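Long-range contact in extracellular invertase (Aspergillus kawachii, PDB 5XH8), which hydrolyses beta-fructofuranosides such as sucrose and readily transfers the fructosyl unit to another sugar, probably yielding fructooligosaccharides such as 1-kestose: residues I266-T272 and D288-G294. Sequence-based numbering, arbitrary orientation.
Sequences IFTTIGT and DMLWVSG
Strands 266-272 and 288-294 run antiparallel as the middle pair of a propeller-blade sheet in the family 32 catalytic domain, flanked by strands 250-255 and 302-311. Their axes approach to 4.7 Å at 158°, and both backbones stay extended. Thr268-Val292, Ile270-Leu290 and Thr272-Asp288 are hydrogen-bonded pairs; Phe267-Ser293, Thr269-Trp291 and Gly271-Met289 are non-hydrogen-bonded pairs. Val292, Thr272 and Phe267 lose most surface. Val292 N gives to Thr268 O and Thr268 N to Val292 O, both at 2.9 Å; the beta-branched side chains suit extended backbone, and Thr268 CG2 lies 3.8 Å from Val292 CB. Thr272 (chi1 p) bonds through N to Asp288 O (3.0 Å) and through O to Asp288 N (3.2 Å). Its CG2 reaches Leu290 CD1 at 3.6 Å, while OG1 bonds to Arg242 O, so threonine serves apolar and polar neighbours. On the face opposite Thr268 and Val292, Phe267 (chi1 m) places CE2 3.6 Å from Ser293 CB and 3.9 Å from Trp291 CZ3; small Ser293 fits over a face of the ring, and Leu414 touches both aromatic residues. Across from Gly271, Met289 curls its CE to 3.3 Å from Ile270 O. Water 1 links Ile266 N (2.9 Å) with Gly294 O (2.6 Å). Main-chain bonds satisfy the hydrogen-bonded pairs and fix the register, while alternate residues such as Trp291 bond outward; the face of Phe267 is largely apolar, that of Thr272 mixes aliphatic contact with bonded polar groups.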
loop_
_atom_site.group_PDB
_atom_site.type_symbol
_atom_site.label_atom_id
_atom_site.label_comp_id
_atom_site.label_asym_id
_atom_site.label_seq_id
_atom_site.Cartn_x
_atom_site.Cartn_y
_atom_site.Cartn_z
ATOM N N ILE A 266 -17.623 16.748 23.820
ATOM C CA ILE A 266 -16.838 16.399 22.633
ATOM C C ILE A 266 -17.234 17.282 21.436
ATOM O O ILE A 266 -18.418 17.446 21.103
ATOM C CB ILE A 266 -16.968 14.897 22.312
ATOM C CG1 ILE A 266 -16.243 14.082 23.385
ATOM C CG2 ILE A 266 -16.380 14.558 20.937
ATOM C CD1 ILE A 266 -16.593 12.599 23.388
ATOM N N PHE A 267 -16.218 17.846 20.803
ATOM C CA PHE A 267 -16.379 18.714 19.632
ATOM C C PHE A 267 -15.473 18.213 18.506
ATOM O O PHE A 267 -14.456 17.558 18.768
ATOM C CB PHE A 267 -15.934 20.132 19.972
ATOM C CG PHE A 267 -16.868 20.890 20.884
ATOM C CD1 PHE A 267 -16.817 20.713 22.268
ATOM C CD2 PHE A 267 -17.742 21.841 20.365
ATOM C CE1 PHE A 267 -17.651 21.451 23.115
ATOM C CE2 PHE A 267 -18.581 22.577 21.205
ATOM C CZ PHE A 267 -18.537 22.376 22.578
ATOM N N THR A 268 -15.832 18.547 17.272
ATOM C CA THR A 268 -14.938 18.358 16.127
ATOM C C THR A 268 -14.906 19.651 15.314
ATOM O O THR A 268 -15.912 20.382 15.283
ATOM C CB THR A 268 -15.369 17.158 15.248
ATOM O OG1 THR A 268 -14.467 16.994 14.134
ATOM C CG2 THR A 268 -16.809 17.320 14.737
ATOM N N THR A 269 -13.761 19.958 14.708
ATOM C CA THR A 269 -13.706 20.959 13.620
ATOM C C THR A 269 -13.429 20.249 12.291
ATOM O O THR A 269 -12.676 19.267 12.251
ATOM C CB THR A 269 -12.721 22.113 13.880
ATOM O OG1 THR A 269 -11.373 21.632 13.981
ATOM C CG2 THR A 269 -13.080 22.845 15.180
ATOM N N ILE A 270 -14.076 20.726 11.225
ATOM C CA ILE A 270 -13.930 20.134 9.895
ATOM C C ILE A 270 -14.007 21.197 8.850
ATOM O O ILE A 270 -14.687 22.193 9.043
ATOM C CB ILE A 270 -15.052 19.136 9.537
ATOM C CG1 ILE A 270 -16.428 19.673 9.964
ATOM C CG2 ILE A 270 -14.790 17.810 10.205
ATOM C CD1 ILE A 270 -17.551 19.007 9.224
ATOM N N GLY A 271 -13.312 20.963 7.743
ATOM C CA GLY A 271 -13.564 21.665 6.501
ATOM C C GLY A 271 -14.600 20.861 5.731
ATOM O O GLY A 271 -14.555 19.632 5.720
ATOM N N THR A 272 -15.535 21.542 5.080
ATOM C CA THR A 272 -16.433 20.861 4.150
ATOM C C THR A 272 -16.259 21.440 2.757
ATOM O O THR A 272 -16.136 22.658 2.589
ATOM C CB THR A 272 -17.926 20.915 4.601
ATOM O OG1 THR A 272 -18.504 22.188 4.320
ATOM C CG2 THR A 272 -18.042 20.624 6.048
ATOM N N ASP A 288 -16.162 25.645 3.631
ATOM C CA ASP A 288 -16.707 26.007 4.951
ATOM C C ASP A 288 -15.843 25.487 6.107
ATOM O O ASP A 288 -15.503 24.314 6.107
ATOM C CB ASP A 288 -18.115 25.433 5.132
ATOM C CG ASP A 288 -19.168 26.161 4.318
ATOM O OD1 ASP A 288 -18.927 27.314 3.866
ATOM O OD2 ASP A 288 -20.243 25.544 4.141
ATOM N N MET A 289 -15.525 26.358 7.080
ATOM C CA MET A 289 -14.685 26.036 8.232
ATOM C C MET A 289 -15.564 25.931 9.473
ATOM O O MET A 289 -15.806 26.924 10.189
ATOM C CB MET A 289 -13.593 27.078 8.442
ATOM C CG MET A 289 -12.515 26.687 9.452
ATOM S SD MET A 289 -11.808 25.043 9.187
ATOM C CE MET A 289 -12.474 24.086 10.553
ATOM N N LEU A 290 -16.040 24.715 9.714
ATOM C CA LEU A 290 -17.078 24.453 10.726
ATOM C C LEU A 290 -16.558 23.869 12.043
ATOM O O LEU A 290 -15.491 23.234 12.093
ATOM C CB LEU A 290 -18.129 23.513 10.135
ATOM C CG LEU A 290 -18.758 23.855 8.795
ATOM C CD1 LEU A 290 -19.754 22.774 8.376
ATOM C CD2 LEU A 290 -19.447 25.199 8.861
ATOM N N TRP A 291 -17.320 24.123 13.113
ATOM C CA TRP A 291 -17.211 23.398 14.387
ATOM C C TRP A 291 -18.555 22.723 14.668
ATOM O O TRP A 291 -19.608 23.166 14.170
ATOM C CB TRP A 291 -16.796 24.307 15.557
ATOM C CG TRP A 291 -17.851 25.340 15.965
ATOM C CD1 TRP A 291 -17.899 26.640 15.571
ATOM C CD2 TRP A 291 -18.985 25.140 16.834
ATOM N NE1 TRP A 291 -18.978 27.277 16.136
ATOM C CE2 TRP A 291 -19.668 26.388 16.918
ATOM C CE3 TRP A 291 -19.486 24.037 17.556
ATOM C CZ2 TRP A 291 -20.852 26.570 17.685
ATOM C CZ3 TRP A 291 -20.679 24.215 18.329
ATOM C CH2 TRP A 291 -21.340 25.477 18.372
ATOM N N VAL A 292 -18.508 21.632 15.434
ATOM C CA VAL A 292 -19.698 20.816 15.723
ATOM C C VAL A 292 -19.572 20.225 17.102
ATOM O O VAL A 292 -18.529 19.650 17.436
ATOM C CB VAL A 292 -19.877 19.639 14.741
ATOM C CG1 VAL A 292 -21.246 18.977 14.928
ATOM C CG2 VAL A 292 -19.728 20.097 13.307
ATOM N N SER A 293 -20.639 20.382 17.896
ATOM C CA SER A 293 -20.754 19.759 19.219
ATOM C C SER A 293 -21.599 18.516 19.061
ATOM O O SER A 293 -22.511 18.498 18.256
ATOM C CB SER A 293 -21.457 20.714 20.203
ATOM O OG SER A 293 -21.630 20.091 21.467
ATOM N N GLY A 294 -21.305 17.477 19.819
ATOM C CA GLY A 294 -22.113 16.285 19.761
ATOM C C GLY A 294 -21.959 15.352 20.933
ATOM O O GLY A 294 -20.997 15.442 21.706
HETATM O O HOH W 1 -20.061 15.221 24.103
#